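Local coordinates for protein NADP-dependent glyceraldehyde-3-phosphate dehydrogenase (Bacillus halodurans, PDB 3PRL) that probably oxidises glyceraldehyde 3-phosphate to 3-phosphoglycerate without phosphorylation, using NADP+ as the electron acceptor, at residues Y412-I418 with L433-T437; I404-N408 with I429-E434; L76-W80 with A201-A207. One frame throughout, in Å; residues are numbered along the deposited sequence.

Contact 1: Y412-I418 with L433-T437; sequences YGLQASI and LEVGT
Gln415 and Thr437 form a parallel beta bridge with their CA atoms 4.8 Å apart, where the loop at 433-437 comes alongside the start of strand 415-419. Leu414 O takes the N-H of Gly436 at 2.9 Å and a weak bond from Thr437 N; Ala416 N returns a weak bond to Thr437 O. Just before the bridge, the CA-H of Val435 points at Gly413 O at 3.4 Å. Gly413 faces Glu434 O so closely that a beta carbon there would clash with it.

On one face of the sheet the side chains of Gln415 and Thr437 run side by side in the same direction, Gln415 NE2 lying 3.7 Å from Thr437 CB; Gln415 NE2 donates to Glu445 O. Away from the bridge, Ile418 and Leu433 reach tip to tip, their CD1 atoms only 3.3 Å apart, a tight packing. With CG anti to the carbonyl carbon (chi1 -60°), Leu433 carries that same methyl to 4.0 Å from Ala416 CB. Val435 CG1 packs over the backbone of Gln415.

Arg475 of the second subunit binds Val435 O, and Thr437 pairs with a strand of that chain. The parallel strand-helix-strand connection from 415-419 through helix 423-431 to 437-440 is a beta-alpha-beta crossover, here at the sheet edge that continues across the subunit interface.

Contact 2: I404-N408 with I429-E434; sequences ISLSN and IGKHLE
Asn408, in the last turns of helix 400-409, binds the backbone where the chain leaves helix 423-431, so two helices that flank strand 415-419 in sequence, within an alpha/beta sheet domain, are bridged by a side-chain amide, with apolar packing beside it.

Hydrogen bonds come first. Asn408 ND2 gives its N-H to His432 O at 2.8 Å, nearly along the C=O axis, and the acceptor lies in the amide plane. The other end of the amide, OD1, accepts from Glu434 N at 3.2 Å; this bond is almost straight at the hydrogen (174°), although the donor sits above the carbonyl plane. With both ends engaged on backbone groups two residues apart, the amide's rotation is fixed.

A flat-on-flat contact adds to this. The Glu434 carboxylate stacks on the Asn408 amide, the two planes 9° apart, and the side chains cross at about a right angle. The charge is met by a salt bridge from Glu434 OE1 to Lys457.

Apolar packing occupies the preceding turn. Ile404 uses different branches for different partners: CG1 lies 4.1 Å from Ile429 CG2, while its CG2, anti to the backbone N, comes within 3.9 Å of His432 CB. Leu433 CD2 rests against the helix, 4.1 Å from Ile404 CA.

Ser407, next to Asn408, has OG 3.5 Å from Leu433 CD2, the torsion (chi1 162°) setting it anti to the backbone N.

Contact 3: L76-W80 with A201-A207; sequences LLYAW and ALADAGA
Trp80 swings its indole away from its own backbone N, CG standing anti to it (chi1 178°), and Leu202 takes a similar first torsion of -151°, so that the leucine branch is carried over the flat of the ring. Leu202 CD1 lies 3.6 Å from the centroid of the six-membered ring and just 3° off its normal, a CH-pi contact centred on the face. Behind it, Leu202 CG sits 3.6 Å from Trp80 CD2, and Leu202 CA covers the pyrrole end, so the residue spans both rings. Ala201 is placed differently: its methyl meets the indole edge in the ring plane, with CB 3.9 Å from Trp80 CD1. The indole N-H is bonded to Met198 O, one turn earlier on helix 192-204, which would help fix the ring's orientation. With an alanine in place of Trp80, Leu202 CD1 would have no ring face to rest on and Met198 O no indole donor, which would probably open a gap between the helices.

One turn earlier, Leu76 reaches the end of the other helix. Its CD1 lies 3.5 Å from Ala207 N, and CD2 4.1 Å from Leu202 CD2, the two leucines crossing at about a right angle. Small residues also meet: the CB atoms of Ala79 and Ala205 are 3.9 Å apart, and Ala205 CB also rests against Trp80 N.

Gly206 is the positive-phi residue of a Schellman motif, with Ala207 N bonded back to Leu202 O and Gly206 N to Ala203 O. The segments are joined by apolar packing and CH-pi contact, without hydrogen bonds across them: helix 70-86 against helix 192-204, which follows strand 182-186 in the Rossmann-like coenzyme-binding domain of aldehyde dehydrogenases.

In the fold
Reading from the N terminus, contact 3 closes first: 76-80 meets 201-207 across 120 intervening residues, tying helix 70-86 to helix 192-204. The chain then runs on for about two hundred residues before contacts 1 and 2 form. Contact 2 opens at 404-408, contact 1 at 412-418, and both end on 429-437, sharing Leu433 and Glu434. Their loops therefore overlap around strand 415-419 and helix 423-431, and they touch through Ile418 and Ile429. Together they tie helix 400-409 to that strand and the following helix, and both touch the second subunit. Contact 3 lies on the opposite side of the chain's centre, its centre about 36 Å from that of contact 1 and 44 Å from that of contact 2.

Contact 1: Y412-I418 with L433-T437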
ATOM      1  N   TYR D 412     -18.617   0.080  27.399  1.00 27.00           N
ATOM      2  CA  TYR D 412     -18.393   0.803  26.164  1.00 26.03           C
ATOM      3  C   TYR D 412     -16.920   0.936  25.841  1.00 24.66           C
ATOM      4  O   TYR D 412     -16.045   0.659  26.683  1.00 25.37           O
ATOM      5  CB  TYR D 412     -19.073   2.189  26.201  1.00 26.67           C
ATOM      6  CG  TYR D 412     -20.567   2.054  26.313  1.00 28.67           C
ATOM      7  CD1 TYR D 412     -21.310   1.532  25.259  1.00 26.67           C
ATOM      8  CD2 TYR D 412     -21.234   2.401  27.491  1.00 27.58           C
ATOM      9  CE1 TYR D 412     -22.686   1.373  25.367  1.00 28.65           C
ATOM     10  CE2 TYR D 412     -22.614   2.264  27.603  1.00 29.51           C
ATOM     11  CZ  TYR D 412     -23.329   1.753  26.536  1.00 27.55           C
ATOM     12  OH  TYR D 412     -24.679   1.596  26.625  1.00 29.46           O
ATOM     13  N   GLY D 413     -16.653   1.372  24.622  1.00 23.33           N
ATOM     14  CA  GLY D 413     -15.281   1.416  24.109  1.00 23.05           C
ATOM     15  C   GLY D 413     -15.175   2.104  22.768  1.00 22.21           C
ATOM     16  O   GLY D 413     -14.521   1.595  21.862  1.00 22.35           O
ATOM     17  N   LEU D 414     -15.821   3.260  22.641  1.00 21.64           N
ATOM     18  CA  LEU D 414     -15.845   3.971  21.372  1.00 22.07           C
ATOM     19  C   LEU D 414     -14.585   4.855  21.207  1.00 21.91           C
ATOM     20  O   LEU D 414     -13.661   4.526  20.438  1.00 20.65           O
ATOM     21  CB  LEU D 414     -17.175   4.746  21.249  1.00 22.21           C
ATOM     22  CG  LEU D 414     -17.654   5.412  19.949  1.00 21.15           C
ATOM     23  CD1 LEU D 414     -17.256   4.619  18.691  1.00 21.57           C
ATOM     24  CD2 LEU D 414     -19.167   5.574  19.984  1.00 22.17           C
ATOM     25  N   GLN D 415     -14.533   5.951  21.971  1.00 22.32           N
ATOM     26  CA  GLN D 415     -13.454   6.917  21.868  1.00 21.96           C
ATOM     27  C   GLN D 415     -13.099   7.481  23.251  1.00 22.64           C
ATOM     28  O   GLN D 415     -13.755   7.166  24.225  1.00 22.45           O
ATOM     29  CB  GLN D 415     -13.846   8.032  20.884  1.00 21.36           C
ATOM     30  CG  GLN D 415     -13.773   7.615  19.409  1.00 20.78           C
ATOM     31  CD  GLN D 415     -13.604   8.807  18.460  1.00 20.83           C
ATOM     32  OE1 GLN D 415     -13.436   9.932  18.904  1.00 20.92           O
ATOM     33  NE2 GLN D 415     -13.611   8.542  17.140  1.00 20.31           N
ATOM     34  N   ALA D 416     -12.044   8.295  23.329  1.00 23.66           N
ATOM     35  CA  ALA D 416     -11.633   8.944  24.588  1.00 24.72           C
ATOM     36  C   ALA D 416     -10.726  10.146  24.354  1.00 25.16           C
ATOM     37  O   ALA D 416     -10.071  10.246  23.309  1.00 25.07           O
ATOM     38  CB  ALA D 416     -10.920   7.936  25.514  1.00 24.78           C
ATOM     39  N   SER D 417     -10.677  11.037  25.344  1.00 25.94           N
ATOM     40  CA  SER D 417      -9.755  12.175  25.349  1.00 26.67           C
ATOM     41  C   SER D 417      -8.777  12.124  26.540  1.00 28.46           C
ATOM     42  O   SER D 417      -9.191  11.791  27.655  1.00 29.33           O
ATOM     43  CB  SER D 417     -10.544  13.484  25.422  1.00 26.59           C
ATOM     44  OG  SER D 417     -11.522  13.588  24.406  1.00 22.99           O
ATOM     45  N   ILE D 418      -7.496  12.440  26.300  1.00 28.82           N
ATOM     46  CA  ILE D 418      -6.533  12.709  27.378  1.00 30.21           C
ATOM     47  C   ILE D 418      -6.074  14.168  27.292  1.00 31.02           C
ATOM     48  O   ILE D 418      -5.726  14.658  26.207  1.00 30.57           O
ATOM     49  CB  ILE D 418      -5.260  11.781  27.344  1.00 30.59           C
ATOM     50  CG1 ILE D 418      -5.578  10.354  26.869  1.00 28.55           C
ATOM     51  CG2 ILE D 418      -4.525  11.783  28.711  1.00 29.93           C
ATOM     52  CD1 ILE D 418      -6.535   9.581  27.757  1.00 30.26           C
ATOM     53  N   LEU D 433      -6.075   2.298  27.133  1.00 28.25           N
ATOM     54  CA  LEU D 433      -7.505   2.546  27.036  1.00 26.57           C
ATOM     55  C   LEU D 433      -8.145   1.662  25.975  1.00 26.11           C
ATOM     56  O   LEU D 433      -7.718   1.673  24.829  1.00 25.57           O
ATOM     57  CB  LEU D 433      -7.794   4.027  26.743  1.00 24.80           C
ATOM     58  CG  LEU D 433      -7.295   5.077  27.751  1.00 23.15           C
ATOM     59  CD1 LEU D 433      -7.593   6.457  27.202  1.00 25.10           C
ATOM     60  CD2 LEU D 433      -7.889   4.888  29.155  1.00 25.92           C
ATOM     61  N   GLU D 434      -9.183   0.925  26.366  1.00 26.61           N
ATOM     62  CA  GLU D 434      -9.898  -0.007  25.479  1.00 26.27           C
ATOM     63  C   GLU D 434     -10.931   0.688  24.571  1.00 25.49           C
ATOM     64  O   GLU D 434     -12.140   0.538  24.736  1.00 25.49           O
ATOM     65  CB  GLU D 434     -10.549  -1.122  26.305  1.00 27.06           C
ATOM     66  CG  GLU D 434      -9.565  -1.891  27.180  1.00 30.30           C
ATOM     67  CD  GLU D 434     -10.212  -2.833  28.203  1.00 28.12           C
ATOM     68  OE1 GLU D 434     -11.446  -2.807  28.432  1.00 30.97           O
ATOM     69  OE2 GLU D 434      -9.455  -3.605  28.818  1.00 31.25           O
ATOM     70  N   VAL D 435     -10.436   1.452  23.601  1.00 24.86           N
ATOM     71  CA  VAL D 435     -11.284   2.229  22.700  1.00 23.73           C
ATOM     72  C   VAL D 435     -10.702   2.148  21.310  1.00 23.50           C
ATOM     73  O   VAL D 435      -9.559   1.712  21.132  1.00 25.05           O
ATOM     74  CB  VAL D 435     -11.398   3.714  23.146  1.00 23.36           C
ATOM     75  CG1 VAL D 435     -11.866   3.806  24.602  1.00 21.43           C
ATOM     76  CG2 VAL D 435     -10.071   4.453  22.948  1.00 20.76           C
ATOM     77  N   GLY D 436     -11.490   2.534  20.322  1.00 22.16           N
ATOM     78  CA  GLY D 436     -11.026   2.607  18.953  1.00 21.60           C
ATOM     79  C   GLY D 436     -10.063   3.748  18.742  1.00 21.50           C
ATOM     80  O   GLY D 436      -8.975   3.554  18.176  1.00 21.59           O
ATOM     81  N   THR D 437     -10.442   4.932  19.229  1.00 21.44           N
ATOM     82  CA  THR D 437      -9.642   6.136  19.013  1.00 21.61           C
ATOM     83  C   THR D 437      -9.372   6.916  20.294  1.00 22.41           C
ATOM     84  O   THR D 437     -10.274   7.117  21.088  1.00 23.04           O
ATOM     85  CB  THR D 437     -10.345   7.063  18.002  1.00 21.07           C
ATOM     86  OG1 THR D 437     -10.682   6.297  16.848  1.00 20.52           O
ATOM     87  CG2 THR D 437      -9.441   8.270  17.600  1.00 21.00           C
TER

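Contact 2: I404-N408 with I429-E434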
ATOM      1  N   ILE D 404      -7.665   5.501  34.144  1.00 35.60           N
ATOM      2  CA  ILE D 404      -7.544   4.376  33.203  1.00 34.83           C
ATOM      3  C   ILE D 404      -8.477   3.238  33.593  1.00 34.57           C
ATOM      4  O   ILE D 404      -9.232   2.735  32.767  1.00 33.77           O
ATOM      5  CB  ILE D 404      -6.083   3.854  33.138  1.00 35.16           C
ATOM      6  CG1 ILE D 404      -5.177   4.868  32.430  1.00 35.89           C
ATOM      7  CG2 ILE D 404      -6.006   2.460  32.471  1.00 35.66           C
ATOM      8  CD1 ILE D 404      -3.694   4.474  32.367  1.00 35.09           C
ATOM      9  N   SER D 405      -8.417   2.856  34.866  1.00 35.37           N
ATOM     10  CA  SER D 405      -9.212   1.760  35.421  1.00 35.18           C
ATOM     11  C   SER D 405     -10.728   1.969  35.317  1.00 34.81           C
ATOM     12  O   SER D 405     -11.457   1.112  34.792  1.00 34.40           O
ATOM     13  CB  SER D 405      -8.805   1.528  36.878  1.00 35.99           C
ATOM     14  OG  SER D 405      -9.609   0.544  37.489  1.00 37.18           O
ATOM     15  N   LEU D 406     -11.199   3.101  35.829  1.00 35.00           N
ATOM     16  CA  LEU D 406     -12.617   3.449  35.783  1.00 34.89           C
ATOM     17  C   LEU D 406     -13.113   3.636  34.354  1.00 34.08           C
ATOM     18  O   LEU D 406     -14.281   3.374  34.044  1.00 34.34           O
ATOM     19  CB  LEU D 406     -12.864   4.720  36.592  1.00 35.73           C
ATOM     20  CG  LEU D 406     -12.990   4.579  38.116  1.00 37.12           C
ATOM     21  CD1 LEU D 406     -12.939   5.945  38.801  1.00 37.33           C
ATOM     22  CD2 LEU D 406     -14.275   3.846  38.460  1.00 36.94           C
ATOM     23  N   SER D 407     -12.213   4.103  33.495  1.00 32.95           N
ATOM     24  CA  SER D 407     -12.463   4.234  32.076  1.00 31.89           C
ATOM     25  C   SER D 407     -12.741   2.855  31.485  1.00 30.66           C
ATOM     26  O   SER D 407     -13.755   2.647  30.814  1.00 29.91           O
ATOM     27  CB  SER D 407     -11.250   4.892  31.402  1.00 31.52           C
ATOM     28  OG  SER D 407     -11.251   4.688  30.006  1.00 37.68           O
ATOM     29  N   ASN D 408     -11.856   1.905  31.780  1.00 30.25           N
ATOM     30  CA  ASN D 408     -11.951   0.569  31.197  1.00 29.95           C
ATOM     31  C   ASN D 408     -13.065  -0.301  31.746  1.00 30.89           C
ATOM     32  O   ASN D 408     -13.454  -1.283  31.099  1.00 30.54           O
ATOM     33  CB  ASN D 408     -10.609  -0.152  31.288  1.00 29.38           C
ATOM     34  CG  ASN D 408      -9.591   0.447  30.359  1.00 27.32           C
ATOM     35  OD1 ASN D 408      -9.945   1.189  29.438  1.00 28.34           O
ATOM     36  ND2 ASN D 408      -8.324   0.153  30.596  1.00 28.99           N
ATOM     37  N   ILE D 429      -0.603   6.513  28.038  1.00 37.38           N
ATOM     38  CA  ILE D 429      -1.881   6.320  28.733  1.00 36.87           C
ATOM     39  C   ILE D 429      -2.945   5.820  27.780  1.00 35.75           C
ATOM     40  O   ILE D 429      -3.596   4.810  28.048  1.00 35.86           O
ATOM     41  CB  ILE D 429      -2.357   7.630  29.410  1.00 37.32           C
ATOM     42  CG1 ILE D 429      -1.589   7.849  30.721  1.00 35.68           C
ATOM     43  CG2 ILE D 429      -3.883   7.627  29.630  1.00 34.62           C
ATOM     44  CD1 ILE D 429      -1.330   9.299  31.042  1.00 38.66           C
ATOM     45  N   GLY D 430      -3.095   6.523  26.658  1.00 34.52           N
ATOM     46  CA  GLY D 430      -4.063   6.164  25.646  1.00 33.38           C
ATOM     47  C   GLY D 430      -3.967   4.713  25.239  1.00 32.78           C
ATOM     48  O   GLY D 430      -4.958   4.117  24.870  1.00 32.69           O
ATOM     49  N   LYS D 431      -2.772   4.138  25.335  1.00 32.90           N
ATOM     50  CA  LYS D 431      -2.552   2.759  24.914  1.00 32.74           C
ATOM     51  C   LYS D 431      -3.211   1.731  25.840  1.00 32.08           C
ATOM     52  O   LYS D 431      -3.601   0.655  25.387  1.00 31.80           O
ATOM     53  CB  LYS D 431      -1.054   2.470  24.713  1.00 34.05           C
ATOM     54  CG  LYS D 431      -0.769   1.253  23.842  1.00 34.46           C
ATOM     55  CD  LYS D 431      -0.789   1.572  22.353  1.00 33.17           C
ATOM     56  CE  LYS D 431      -1.110   0.328  21.481  1.00 33.37           C
ATOM     57  NZ  LYS D 431      -0.354  -0.923  21.836  1.00 32.92           N
ATOM     58  N   HIS D 432      -3.362   2.069  27.120  1.00 31.77           N
ATOM     59  CA  HIS D 432      -4.093   1.198  28.059  1.00 31.52           C
ATOM     60  C   HIS D 432      -5.603   1.431  28.024  1.00 30.22           C
ATOM     61  O   HIS D 432      -6.330   0.858  28.830  1.00 30.60           O
ATOM     62  CB  HIS D 432      -3.624   1.394  29.511  1.00 32.94           C
ATOM     63  CG  HIS D 432      -2.148   1.260  29.709  1.00 33.45           C
ATOM     64  ND1 HIS D 432      -1.559   0.097  30.160  1.00 33.62           N
ATOM     65  CD2 HIS D 432      -1.145   2.152  29.542  1.00 33.41           C
ATOM     66  CE1 HIS D 432      -0.254   0.278  30.255  1.00 33.99           C
ATOM     67  NE2 HIS D 432       0.023   1.516  29.882  1.00 33.92           N
ATOM     68  N   LEU D 433      -6.075   2.298  27.133  1.00 28.25           N
ATOM     69  CA  LEU D 433      -7.505   2.546  27.036  1.00 26.57           C
ATOM     70  C   LEU D 433      -8.145   1.662  25.975  1.00 26.11           C
ATOM     71  O   LEU D 433      -7.718   1.673  24.829  1.00 25.57           O
ATOM     72  CB  LEU D 433      -7.794   4.027  26.743  1.00 24.80           C
ATOM     73  CG  LEU D 433      -7.295   5.077  27.751  1.00 23.15           C
ATOM     74  CD1 LEU D 433      -7.593   6.457  27.202  1.00 25.10           C
ATOM     75  CD2 LEU D 433      -7.889   4.888  29.155  1.00 25.92           C
ATOM     76  N   GLU D 434      -9.183   0.925  26.366  1.00 26.61           N
ATOM     77  CA  GLU D 434      -9.898  -0.007  25.479  1.00 26.27           C
ATOM     78  C   GLU D 434     -10.931   0.688  24.571  1.00 25.49           C
ATOM     79  O   GLU D 434     -12.140   0.538  24.736  1.00 25.49           O
ATOM     80  CB  GLU D 434     -10.549  -1.122  26.305  1.00 27.06           C
ATOM     81  CG  GLU D 434      -9.565  -1.891  27.180  1.00 30.30           C
ATOM     82  CD  GLU D 434     -10.212  -2.833  28.203  1.00 28.12           C
ATOM     83  OE1 GLU D 434     -11.446  -2.807  28.432  1.00 30.97           O
ATOM     84  OE2 GLU D 434      -9.455  -3.605  28.818  1.00 31.25           O
TER

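Contact 3: L76-W80 with A201-A207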
ATOM      1  N   LEU D  76     -22.099   9.100 -10.759  1.00 31.22           N
ATOM      2  CA  LEU D  76     -23.396   9.123 -10.067  1.00 29.72           C
ATOM      3  C   LEU D  76     -23.262   9.701  -8.664  1.00 27.96           C
ATOM      4  O   LEU D  76     -24.141  10.425  -8.195  1.00 28.27           O
ATOM      5  CB  LEU D  76     -24.043   7.730 -10.018  1.00 29.41           C
ATOM      6  CG  LEU D  76     -25.395   7.602  -9.267  1.00 30.78           C
ATOM      7  CD1 LEU D  76     -26.493   8.508  -9.864  1.00 30.30           C
ATOM      8  CD2 LEU D  76     -25.881   6.150  -9.162  1.00 29.38           C
ATOM      9  N   LEU D  77     -22.162   9.385  -8.000  1.00 26.42           N
ATOM     10  CA  LEU D  77     -21.924   9.891  -6.659  1.00 25.91           C
ATOM     11  C   LEU D  77     -21.705  11.393  -6.697  1.00 26.42           C
ATOM     12  O   LEU D  77     -22.377  12.109  -5.975  1.00 26.04           O
ATOM     13  CB  LEU D  77     -20.768   9.151  -5.965  1.00 24.43           C
ATOM     14  CG  LEU D  77     -21.155   7.946  -5.100  1.00 22.63           C
ATOM     15  CD1 LEU D  77     -21.865   6.842  -5.886  1.00 24.25           C
ATOM     16  CD2 LEU D  77     -19.926   7.377  -4.360  1.00 23.38           C
ATOM     17  N   TYR D  78     -20.779  11.839  -7.554  1.00 28.04           N
ATOM     18  CA  TYR D  78     -20.515  13.254  -7.794  0.50 29.31           C
ATOM     19  C   TYR D  78     -21.833  13.998  -8.014  1.00 29.67           C
ATOM     20  O   TYR D  78     -22.096  15.005  -7.371  1.00 29.73           O
ATOM     21  CB  TYR D  78     -19.616  13.458  -9.030  0.50 30.98           C
ATOM     22  CG  TYR D  78     -18.182  12.957  -8.926  0.50 31.92           C
ATOM     23  CD1 TYR D  78     -17.570  12.768  -7.696  0.50 29.92           C
ATOM     24  CD2 TYR D  78     -17.426  12.719 -10.074  0.50 30.81           C
ATOM     25  CE1 TYR D  78     -16.260  12.325  -7.600  0.50 30.88           C
ATOM     26  CE2 TYR D  78     -16.109  12.276  -9.992  0.50 31.75           C
ATOM     27  CZ  TYR D  78     -15.533  12.078  -8.749  0.50 29.77           C
ATOM     28  OH  TYR D  78     -14.229  11.639  -8.649  0.50 30.70           O
ATOM     29  N   ALA D  79     -22.661  13.475  -8.928  1.00 29.49           N
ATOM     30  CA  ALA D  79     -23.961  14.093  -9.281  1.00 29.93           C
ATOM     31  C   ALA D  79     -24.903  14.194  -8.091  1.00 29.33           C
ATOM     32  O   ALA D  79     -25.569  15.210  -7.895  1.00 29.63           O
ATOM     33  CB  ALA D  79     -24.641  13.328 -10.416  1.00 30.30           C
ATOM     34  N   TRP D  80     -24.934  13.134  -7.289  1.00 28.27           N
ATOM     35  CA  TRP D  80     -25.761  13.095  -6.092  1.00 27.55           C
ATOM     36  C   TRP D  80     -25.274  14.150  -5.106  1.00 28.10           C
ATOM     37  O   TRP D  80     -26.072  14.885  -4.550  1.00 28.18           O
ATOM     38  CB  TRP D  80     -25.693  11.692  -5.489  1.00 25.87           C
ATOM     39  CG  TRP D  80     -26.443  11.459  -4.219  1.00 25.40           C
ATOM     40  CD1 TRP D  80     -27.554  12.120  -3.767  1.00 25.90           C
ATOM     41  CD2 TRP D  80     -26.158  10.448  -3.250  1.00 24.90           C
ATOM     42  NE1 TRP D  80     -27.962  11.588  -2.572  1.00 25.45           N
ATOM     43  CE2 TRP D  80     -27.126  10.558  -2.232  1.00 24.88           C
ATOM     44  CE3 TRP D  80     -25.182   9.447  -3.154  1.00 24.25           C
ATOM     45  CZ2 TRP D  80     -27.138   9.716  -1.118  1.00 24.46           C
ATOM     46  CZ3 TRP D  80     -25.188   8.620  -2.052  1.00 23.86           C
ATOM     47  CH2 TRP D  80     -26.163   8.752  -1.051  1.00 23.93           C
ATOM     48  N   ALA D 201     -32.656  13.008  -4.252  1.00 32.04           N
ATOM     49  CA  ALA D 201     -31.523  13.631  -4.938  1.00 33.23           C
ATOM     50  C   ALA D 201     -30.682  12.608  -5.700  1.00 33.76           C
ATOM     51  O   ALA D 201     -30.151  12.920  -6.750  1.00 34.88           O
ATOM     52  CB  ALA D 201     -30.655  14.424  -3.946  1.00 32.28           C
ATOM     53  N   LEU D 202     -30.588  11.385  -5.182  1.00 34.06           N
ATOM     54  CA  LEU D 202     -29.831  10.301  -5.845  1.00 34.37           C
ATOM     55  C   LEU D 202     -30.565   9.825  -7.097  1.00 35.04           C
ATOM     56  O   LEU D 202     -29.952   9.542  -8.135  1.00 35.12           O
ATOM     57  CB  LEU D 202     -29.639   9.123  -4.883  1.00 34.06           C
ATOM     58  CG  LEU D 202     -28.427   8.189  -4.984  1.00 32.91           C
ATOM     59  CD1 LEU D 202     -28.388   7.308  -3.757  1.00 32.96           C
ATOM     60  CD2 LEU D 202     -28.434   7.338  -6.226  1.00 33.82           C
ATOM     61  N   ALA D 203     -31.884   9.725  -6.969  1.00 35.71           N
ATOM     62  CA  ALA D 203     -32.779   9.408  -8.076  1.00 36.77           C
ATOM     63  C   ALA D 203     -32.728  10.483  -9.157  1.00 37.90           C
ATOM     64  O   ALA D 203     -32.616  10.165 -10.338  1.00 38.49           O
ATOM     65  CB  ALA D 203     -34.217   9.243  -7.555  1.00 37.05           C
ATOM     66  N   ASP D 204     -32.805  11.749  -8.744  1.00 38.64           N
ATOM     67  CA  ASP D 204     -32.780  12.891  -9.671  1.00 39.66           C
ATOM     68  C   ASP D 204     -31.386  13.039 -10.304  1.00 39.32           C
ATOM     69  O   ASP D 204     -31.216  13.724 -11.316  1.00 40.33           O
ATOM     70  CB  ASP D 204     -33.185  14.204  -8.964  1.00 39.78           C
ATOM     71  CG  ASP D 204     -34.648  14.212  -8.457  1.00 43.14           C
ATOM     72  OD1 ASP D 204     -35.445  13.298  -8.783  1.00 40.50           O
ATOM     73  OD2 ASP D 204     -35.001  15.159  -7.712  1.00 40.26           O
ATOM     74  N   ALA D 205     -30.400  12.396  -9.685  1.00 37.86           N
ATOM     75  CA  ALA D 205     -29.021  12.376 -10.175  1.00 36.68           C
ATOM     76  C   ALA D 205     -28.836  11.317 -11.251  1.00 36.21           C
ATOM     77  O   ALA D 205     -27.791  11.266 -11.910  1.00 36.50           O
ATOM     78  CB  ALA D 205     -28.055  12.129  -9.016  1.00 35.17           C
ATOM     79  N   GLY D 206     -29.849  10.471 -11.418  1.00 35.47           N
ATOM     80  CA  GLY D 206     -29.816   9.417 -12.435  1.00 35.02           C
ATOM     81  C   GLY D 206     -29.477   8.016 -11.945  1.00 33.77           C
ATOM     82  O   GLY D 206     -28.927   7.222 -12.698  1.00 33.85           O
ATOM     83  N   ALA D 207     -29.805   7.689 -10.698  1.00 32.97           N
ATOM     84  CA  ALA D 207     -29.597   6.322 -10.209  1.00 32.62           C
ATOM     85  C   ALA D 207     -30.409   5.341 -11.053  1.00 32.94           C
ATOM     86  O   ALA D 207     -31.615   5.530 -11.218  1.00 33.35           O
ATOM     87  CB  ALA D 207     -29.991   6.204  -8.758  1.00 32.53           C
TER